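Local coordinates for secretory-abundant heat soluble protein 1 (Ramazzottius varieornatus, PDB 5XN9) that acts as a secreted, heat-soluble molecular shield that helps a tardigrade survive desiccation, and has a lipid-binding fold of the fatty acid-binding protein type, at residues 10-24 against 123-137. Sequence-based numbering, arbitrary orientation. Where two conformers were deposited one is given.
With MG (magnesium ion), chain C; ACY (acetic acid), chain L; EDO (1,2-ethanediol), chain G.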
loop_
_atom_site.group_PDB
_atom_site.type_symbol
_atom_site.label_atom_id
_atom_site.label_comp_id
_atom_site.label_asym_id
_atom_site.label_seq_id
_atom_site.Cartn_x
_atom_site.Cartn_y
_atom_site.Cartn_z
ATOM N N GLY A 10 -2.810 12.377 -0.376
ATOM C CA GLY A 10 -4.231 12.600 -0.264
ATOM C C GLY A 10 -4.908 11.450 0.449
ATOM O O GLY A 10 -4.263 10.600 1.063
ATOM N N LYS A 11 -6.236 11.444 0.365
ATOM C CA LYS A 11 -7.081 10.434 0.985
ATOM C C LYS A 11 -7.723 9.622 -0.128
ATOM O O LYS A 11 -8.463 10.173 -0.951
ATOM C CB LYS A 11 -8.161 11.094 1.835
ATOM C CG LYS A 11 -7.619 11.933 2.961
ATOM C CD LYS A 11 -8.759 12.387 3.864
ATOM C CE LYS A 11 -8.267 13.368 4.892
ATOM N NZ LYS A 11 -7.709 14.559 4.205
ATOM N N TRP A 12 -7.435 8.326 -0.153
ATOM C CA TRP A 12 -7.832 7.442 -1.240
ATOM C C TRP A 12 -8.705 6.324 -0.698
ATOM O O TRP A 12 -8.436 5.791 0.380
ATOM C CB TRP A 12 -6.595 6.824 -1.891
ATOM C CG TRP A 12 -5.622 7.844 -2.375
ATOM C CD1 TRP A 12 -4.483 8.268 -1.742
ATOM C CD2 TRP A 12 -5.702 8.580 -3.597
ATOM N NE1 TRP A 12 -3.847 9.221 -2.507
ATOM C CE2 TRP A 12 -4.578 9.436 -3.646
ATOM C CE3 TRP A 12 -6.617 8.603 -4.656
ATOM C CZ2 TRP A 12 -4.339 10.290 -4.716
ATOM C CZ3 TRP A 12 -6.381 9.456 -5.716
ATOM C CH2 TRP A 12 -5.250 10.291 -5.739
ATOM N N GLU A 13 -9.727 5.940 -1.464
ATOM C CA GLU A 13 -10.678 4.921 -1.046
ATOM C C GLU A 13 -10.821 3.896 -2.162
ATOM O O GLU A 13 -10.886 4.262 -3.336
ATOM C CB GLU A 13 -12.034 5.577 -0.764
ATOM C CG GLU A 13 -13.173 4.622 -0.522
ATOM C CD GLU A 13 -14.484 5.349 -0.307
ATOM O OE1 GLU A 13 -15.535 4.679 -0.264
ATOM O OE2 GLU A 13 -14.461 6.591 -0.180
ATOM N N SER A 14 -10.870 2.613 -1.796
ATOM C CA SER A 14 -10.945 1.557 -2.802
ATOM C C SER A 14 -12.273 1.588 -3.547
ATOM O O SER A 14 -13.292 2.063 -3.037
ATOM C CB SER A 14 -10.737 0.185 -2.162
ATOM O OG SER A 14 -11.721 -0.087 -1.184
ATOM N N THR A 15 -12.250 1.090 -4.779
ATOM C CA THR A 15 -13.426 1.021 -5.627
ATOM C C THR A 15 -13.786 -0.441 -5.866
ATOM O O THR A 15 -13.236 -1.353 -5.236
ATOM C CB THR A 15 -13.154 1.735 -6.954
ATOM O OG1 THR A 15 -12.206 0.970 -7.709
ATOM C CG2 THR A 15 -12.602 3.137 -6.715
ATOM N N ASP A 16 -14.712 -0.669 -6.799
ATOM C CA ASP A 16 -15.060 -2.022 -7.206
ATOM C C ASP A 16 -14.048 -2.632 -8.164
ATOM O O ASP A 16 -14.116 -3.839 -8.423
ATOM C CB ASP A 16 -16.443 -2.040 -7.866
ATOM C CG ASP A 16 -17.561 -1.788 -6.879
ATOM O OD1 ASP A 16 -17.291 -1.810 -5.661
ATOM O OD2 ASP A 16 -18.712 -1.581 -7.323
ATOM N N ARG A 17 -13.124 -1.834 -8.695
ATOM C CA ARG A 17 -12.182 -2.308 -9.699
ATOM C C ARG A 17 -10.986 -2.961 -9.017
ATOM O O ARG A 17 -10.292 -2.327 -8.212
ATOM C CB ARG A 17 -11.739 -1.154 -10.591
ATOM C CG ARG A 17 -12.885 -0.511 -11.363
ATOM C CD ARG A 17 -12.527 0.902 -11.783
ATOM N NE ARG A 17 -11.527 0.915 -12.844
ATOM C CZ ARG A 17 -10.737 1.949 -13.111
ATOM N NH1 ARG A 17 -9.858 1.875 -14.102
ATOM N NH2 ARG A 17 -10.819 3.053 -12.379
ATOM N N ILE A 18 -10.753 -4.231 -9.342
ATOM C CA ILE A 18 -9.683 -5.010 -8.739
ATOM C C ILE A 18 -9.350 -6.104 -9.741
ATOM O O ILE A 18 -10.212 -6.540 -10.509
ATOM C CB ILE A 18 -10.142 -5.568 -7.366
ATOM C CG1 ILE A 18 -8.996 -6.250 -6.619
ATOM C CG2 ILE A 18 -11.347 -6.491 -7.530
ATOM C CD1 ILE A 18 -9.291 -6.432 -5.141
ATOM N N GLU A 19 -8.084 -6.517 -9.770
ATOM C CA GLU A 19 -7.636 -7.466 -10.781
ATOM C C GLU A 19 -6.595 -8.398 -10.189
ATOM O O GLU A 19 -5.564 -7.941 -9.689
ATOM C CB GLU A 19 -7.060 -6.727 -11.987
ATOM C CG GLU A 19 -6.627 -7.627 -13.124
ATOM C CD GLU A 19 -6.082 -6.832 -14.285
ATOM O OE1 GLU A 19 -6.889 -6.358 -15.114
ATOM O OE2 GLU A 19 -4.846 -6.658 -14.346
ATOM N N ASN A 20 -6.880 -9.697 -10.236
ATOM C CA ASN A 20 -5.933 -10.756 -9.892
ATOM C C ASN A 20 -5.491 -10.707 -8.434
ATOM O O ASN A 20 -4.421 -11.222 -8.086
ATOM C CB ASN A 20 -4.716 -10.757 -10.826
ATOM C CG ASN A 20 -4.068 -12.120 -10.932
ATOM O OD1 ASN A 20 -4.756 -13.143 -10.935
ATOM N ND2 ASN A 20 -2.740 -12.144 -11.020
ATOM N N PHE A 21 -6.297 -10.094 -7.568
ATOM C CA PHE A 21 -5.853 -9.881 -6.196
ATOM C C PHE A 21 -5.790 -11.182 -5.407
ATOM O O PHE A 21 -4.932 -11.326 -4.530
ATOM C CB PHE A 21 -6.752 -8.864 -5.496
ATOM C CG PHE A 21 -6.134 -8.250 -4.280
ATOM C CD1 PHE A 21 -5.135 -7.303 -4.406
ATOM C CD2 PHE A 21 -6.555 -8.613 -3.011
ATOM C CE1 PHE A 21 -4.556 -6.729 -3.287
ATOM C CE2 PHE A 21 -5.984 -8.047 -1.888
ATOM C CZ PHE A 21 -4.981 -7.100 -2.026
ATOM N N ASP A 22 -6.679 -12.136 -5.698
ATOM C CA ASP A 22 -6.625 -13.411 -4.989
ATOM C C ASP A 22 -5.342 -14.173 -5.310
ATOM O O ASP A 22 -4.758 -14.812 -4.425
ATOM C CB ASP A 22 -7.871 -14.243 -5.296
ATOM C CG ASP A 22 -9.077 -13.809 -4.482
ATOM O OD1 ASP A 22 -9.024 -12.735 -3.843
ATOM O OD2 ASP A 22 -10.086 -14.541 -4.485
ATOM N N ALA A 23 -4.884 -14.110 -6.563
ATOM C CA ALA A 23 -3.625 -14.754 -6.926
ATOM C C ALA A 23 -2.457 -14.120 -6.186
ATOM O O ALA A 23 -1.515 -14.812 -5.782
ATOM C CB ALA A 23 -3.405 -14.667 -8.435
ATOM N N PHE A 24 -2.501 -12.799 -6.003
ATOM C CA PHE A 24 -1.457 -12.125 -5.241
ATOM C C PHE A 24 -1.491 -12.552 -3.778
ATOM O O PHE A 24 -0.454 -12.887 -3.195
ATOM C CB PHE A 24 -1.613 -10.614 -5.371
ATOM C CG PHE A 24 -0.706 -9.841 -4.462
ATOM C CD1 PHE A 24 0.648 -9.729 -4.742
ATOM C CD2 PHE A 24 -1.204 -9.238 -3.319
ATOM C CE1 PHE A 24 1.487 -9.018 -3.898
ATOM C CE2 PHE A 24 -0.371 -8.531 -2.472
ATOM C CZ PHE A 24 0.978 -8.421 -2.762
ATOM N N TYR A 123 0.511 -4.468 -7.078
ATOM C CA TYR A 123 1.107 -5.320 -6.063
ATOM C C TYR A 123 1.813 -6.433 -6.812
ATOM O O TYR A 123 1.201 -7.079 -7.666
ATOM C CB TYR A 123 0.012 -5.963 -5.193
ATOM C CG TYR A 123 -1.065 -5.032 -4.642
ATOM C CD1 TYR A 123 -2.047 -4.489 -5.470
ATOM C CD2 TYR A 123 -1.123 -4.741 -3.293
ATOM C CE1 TYR A 123 -3.031 -3.657 -4.972
ATOM C CE2 TYR A 123 -2.115 -3.913 -2.779
ATOM C CZ TYR A 123 -3.066 -3.372 -3.623
ATOM O OH TYR A 123 -4.054 -2.547 -3.122
ATOM N N LYS A 124 3.085 -6.660 -6.513
ATOM C CA LYS A 124 3.819 -7.717 -7.196
ATOM C C LYS A 124 4.612 -8.528 -6.189
ATOM O O LYS A 124 5.262 -7.968 -5.301
ATOM C CB LYS A 124 4.799 -7.174 -8.231
ATOM C CG LYS A 124 4.196 -6.622 -9.502
ATOM C CD LYS A 124 5.319 -6.202 -10.442
ATOM C CE LYS A 124 4.809 -5.536 -11.707
ATOM N NZ LYS A 124 5.864 -4.677 -12.303
ATOM N N VAL A 125 4.586 -9.848 -6.351
ATOM C CA VAL A 125 5.482 -10.719 -5.604
ATOM C C VAL A 125 5.970 -11.788 -6.579
ATOM O O VAL A 125 5.168 -12.557 -7.116
ATOM C CB VAL A 125 4.820 -11.324 -4.350
ATOM C CG1 VAL A 125 3.500 -12.032 -4.684
ATOM C CG2 VAL A 125 5.785 -12.227 -3.603
ATOM N N GLY A 126 7.271 -11.796 -6.856
ATOM C CA GLY A 126 7.765 -12.648 -7.927
ATOM C C GLY A 126 7.082 -12.296 -9.233
ATOM O O GLY A 126 7.025 -11.127 -9.636
ATOM N N ASP A 127 6.551 -13.311 -9.919
ATOM C CA ASP A 127 5.922 -13.128 -11.224
ATOM C C ASP A 127 4.417 -12.898 -11.151
ATOM O O ASP A 127 3.742 -12.982 -12.183
ATOM C CB ASP A 127 6.211 -14.323 -12.144
ATOM C CG ASP A 127 5.569 -15.620 -11.659
ATOM O OD1 ASP A 127 5.277 -15.740 -10.453
ATOM O OD2 ASP A 127 5.370 -16.538 -12.492
ATOM N N VAL A 128 3.876 -12.606 -9.973
ATOM C CA VAL A 128 2.435 -12.471 -9.781
ATOM C C VAL A 128 2.125 -10.999 -9.553
ATOM O O VAL A 128 2.663 -10.382 -8.621
ATOM C CB VAL A 128 1.945 -13.329 -8.605
ATOM C CG1 VAL A 128 0.467 -13.089 -8.352
ATOM C CG2 VAL A 128 2.212 -14.806 -8.874
ATOM N N THR A 129 1.259 -10.428 -10.394
ATOM C CA THR A 129 0.924 -9.016 -10.288
ATOM C C THR A 129 -0.574 -8.864 -10.074
ATOM O O THR A 129 -1.376 -9.508 -10.760
ATOM C CB THR A 129 1.288 -8.300 -11.591
ATOM O OG1 THR A 129 2.667 -8.542 -11.900
ATOM C CG2 THR A 129 1.032 -6.805 -11.482
ATOM N N ALA A 130 -0.951 -8.004 -9.132
ATOM C CA ALA A 130 -2.344 -7.631 -8.945
ATOM C C ALA A 130 -2.472 -6.116 -9.000
ATOM O O ALA A 130 -1.494 -5.381 -8.838
ATOM C CB ALA A 130 -2.915 -8.164 -7.631
ATOM N N LYS A 131 -3.696 -5.653 -9.232
ATOM C CA LYS A 131 -3.953 -4.229 -9.300
ATOM C C LYS A 131 -5.247 -3.910 -8.579
ATOM O O LYS A 131 -6.183 -4.717 -8.543
ATOM C CB LYS A 131 -4.046 -3.746 -10.743
ATOM C CG LYS A 131 -2.705 -3.677 -11.441
ATOM C CD LYS A 131 -2.875 -3.283 -12.887
ATOM C CE LYS A 131 -1.531 -3.130 -13.567
ATOM N NZ LYS A 131 -0.836 -1.925 -13.074
ATOM N N ARG A 132 -5.294 -2.712 -8.017
ATOM C CA ARG A 132 -6.493 -2.239 -7.362
ATOM C C ARG A 132 -6.597 -0.747 -7.619
ATOM O O ARG A 132 -5.583 -0.049 -7.624
ATOM C CB ARG A 132 -6.370 -2.529 -5.880
ATOM C CG ARG A 132 -7.652 -2.650 -5.219
ATOM C CD ARG A 132 -7.492 -3.132 -3.823
ATOM N NE ARG A 132 -8.803 -3.184 -3.232
ATOM C CZ ARG A 132 -9.031 -3.227 -1.933
ATOM N NH1 ARG A 132 -8.017 -3.220 -1.072
ATOM N NH2 ARG A 132 -10.277 -3.271 -1.510
ATOM N N TRP A 133 -7.812 -0.264 -7.873
ATOM C CA TRP A 133 -8.016 1.138 -8.200
ATOM C C TRP A 133 -8.725 1.851 -7.060
ATOM O O TRP A 133 -9.653 1.303 -6.452
ATOM C CB TRP A 133 -8.793 1.296 -9.504
ATOM C CG TRP A 133 -7.934 0.964 -10.680
ATOM C CD1 TRP A 133 -7.221 1.842 -11.444
ATOM C CD2 TRP A 133 -7.653 -0.342 -11.201
ATOM N NE1 TRP A 133 -6.533 1.167 -12.421
ATOM C CE2 TRP A 133 -6.776 -0.174 -12.292
ATOM C CE3 TRP A 133 -8.061 -1.635 -10.856
ATOM C CZ2 TRP A 133 -6.307 -1.249 -13.047
ATOM C CZ3 TRP A 133 -7.593 -2.701 -11.606
ATOM C CH2 TRP A 133 -6.728 -2.501 -12.691
ATOM N N TYR A 134 -8.265 3.068 -6.772
ATOM C CA TYR A 134 -8.775 3.894 -5.691
ATOM C C TYR A 134 -9.238 5.234 -6.247
ATOM O O TYR A 134 -8.736 5.707 -7.271
ATOM C CB TYR A 134 -7.666 4.150 -4.653
ATOM C CG TYR A 134 -7.249 2.911 -3.899
ATOM C CD1 TYR A 134 -6.434 1.944 -4.484
ATOM C CD2 TYR A 134 -7.681 2.697 -2.599
ATOM C CE1 TYR A 134 -6.074 0.809 -3.793
ATOM C CE2 TYR A 134 -7.325 1.564 -1.903
ATOM C CZ TYR A 134 -6.522 0.622 -2.503
ATOM O OH TYR A 134 -6.158 -0.516 -1.818
ATOM N N LYS A 135 -10.189 5.856 -5.558
ATOM C CA LYS A 135 -10.660 7.193 -5.893
ATOM C C LYS A 135 -10.400 8.132 -4.720
ATOM O O LYS A 135 -10.256 7.700 -3.580
ATOM C CB LYS A 135 -12.159 7.173 -6.204
ATOM C CG LYS A 135 -13.005 6.631 -5.057
ATOM C CD LYS A 135 -14.484 6.561 -5.419
ATOM C CE LYS A 135 -15.296 5.922 -4.299
ATOM N NZ LYS A 135 -16.749 5.824 -4.630
ATOM N N LYS A 136 -10.328 9.429 -5.009
ATOM C CA LYS A 136 -10.221 10.414 -3.937
ATOM C C LYS A 136 -11.456 10.352 -3.045
ATOM O O LYS A 136 -12.584 10.208 -3.526
ATOM C CB LYS A 136 -10.093 11.816 -4.534
ATOM C CG LYS A 136 -8.716 12.137 -5.085
ATOM C CD LYS A 136 -7.764 12.584 -3.981
ATOM C CE LYS A 136 -6.654 13.472 -4.537
ATOM N NZ LYS A 136 -5.739 13.988 -3.483
ATOM N N SER A 137 -11.243 10.464 -1.736
ATOM C CA SER A 137 -12.348 10.331 -0.795
ATOM C C SER A 137 -13.266 11.550 -0.835
ATOM O O SER A 137 -12.823 12.686 -1.020
ATOM C CB SER A 137 -11.826 10.119 0.621
ATOM O OG SER A 137 -11.370 8.790 0.780
HETATM MG MG MG C . -4.565 -0.668 -0.674
HETATM C C ACY L . -4.139 -2.731 0.125
HETATM O O ACY L . -4.901 -3.338 -0.662
HETATM O OXT ACY L . -3.246 -1.937 -0.243
HETATM C CH3 ACY L . -4.306 -2.966 1.598
HETATM C C1 EDO G . -7.117 16.243 6.927
HETATM O O1 EDO G . -7.830 15.475 7.905
HETATM C C2 EDO G . -8.100 17.105 6.141
HETATM O O2 EDO G . -7.515 17.470 4.885
HETATM O O HOH W 1 -7.402 13.945 -0.615
HETATM O O HOH W 2 -9.249 8.039 2.550
HETATM O O HOH W 3 -10.582 -1.888 -5.334
#
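Arg17, in the conformer given here, lays its guanidinium flat on one face of the Trp133 indole, planes 17° apart, a cation-pi stack with Arg17 CZ 4.0 Å from the centroid of the five-membered ring. A bend at chi3 (71°) brings the group over the ring, and NH2 also makes a salt bridge to Glu118. The Phe21 edge meets the face of Tyr123 in a T-shaped pair, Phe21 CE1 lying 3.7 Å from Tyr123 CZ, while Tyr123 CB sits over the centre of the Phe24 ring. Lys136, bent at chi2, lays CD over one face of the six-membered ring of Trp12 in a CH-pi contact. One face of the Arg132 guanidinium carries Ser14 CB; NH2 bonds Asn38 and His39, and at the edge NH1 bonds acetate O, which Tyr123 OH also grips. Strand 10-19, broken by a bulge near Asp16, pairs antiparallel with 128-136, closing first strand on last as in fatty acid-binding proteins. At the bulge Trp133 O accepts from Thr15 N and, at 2.9 Å, from Thr15 OG1, which completes an ST turn with Arg17 N. Magnesium joins Tyr134 OH, His43 and acetate OXT. Arg132 and Tyr134 recall the family's Arg-x-Tyr carboxylate site, though this acetate probably came from the crystallisation liquor.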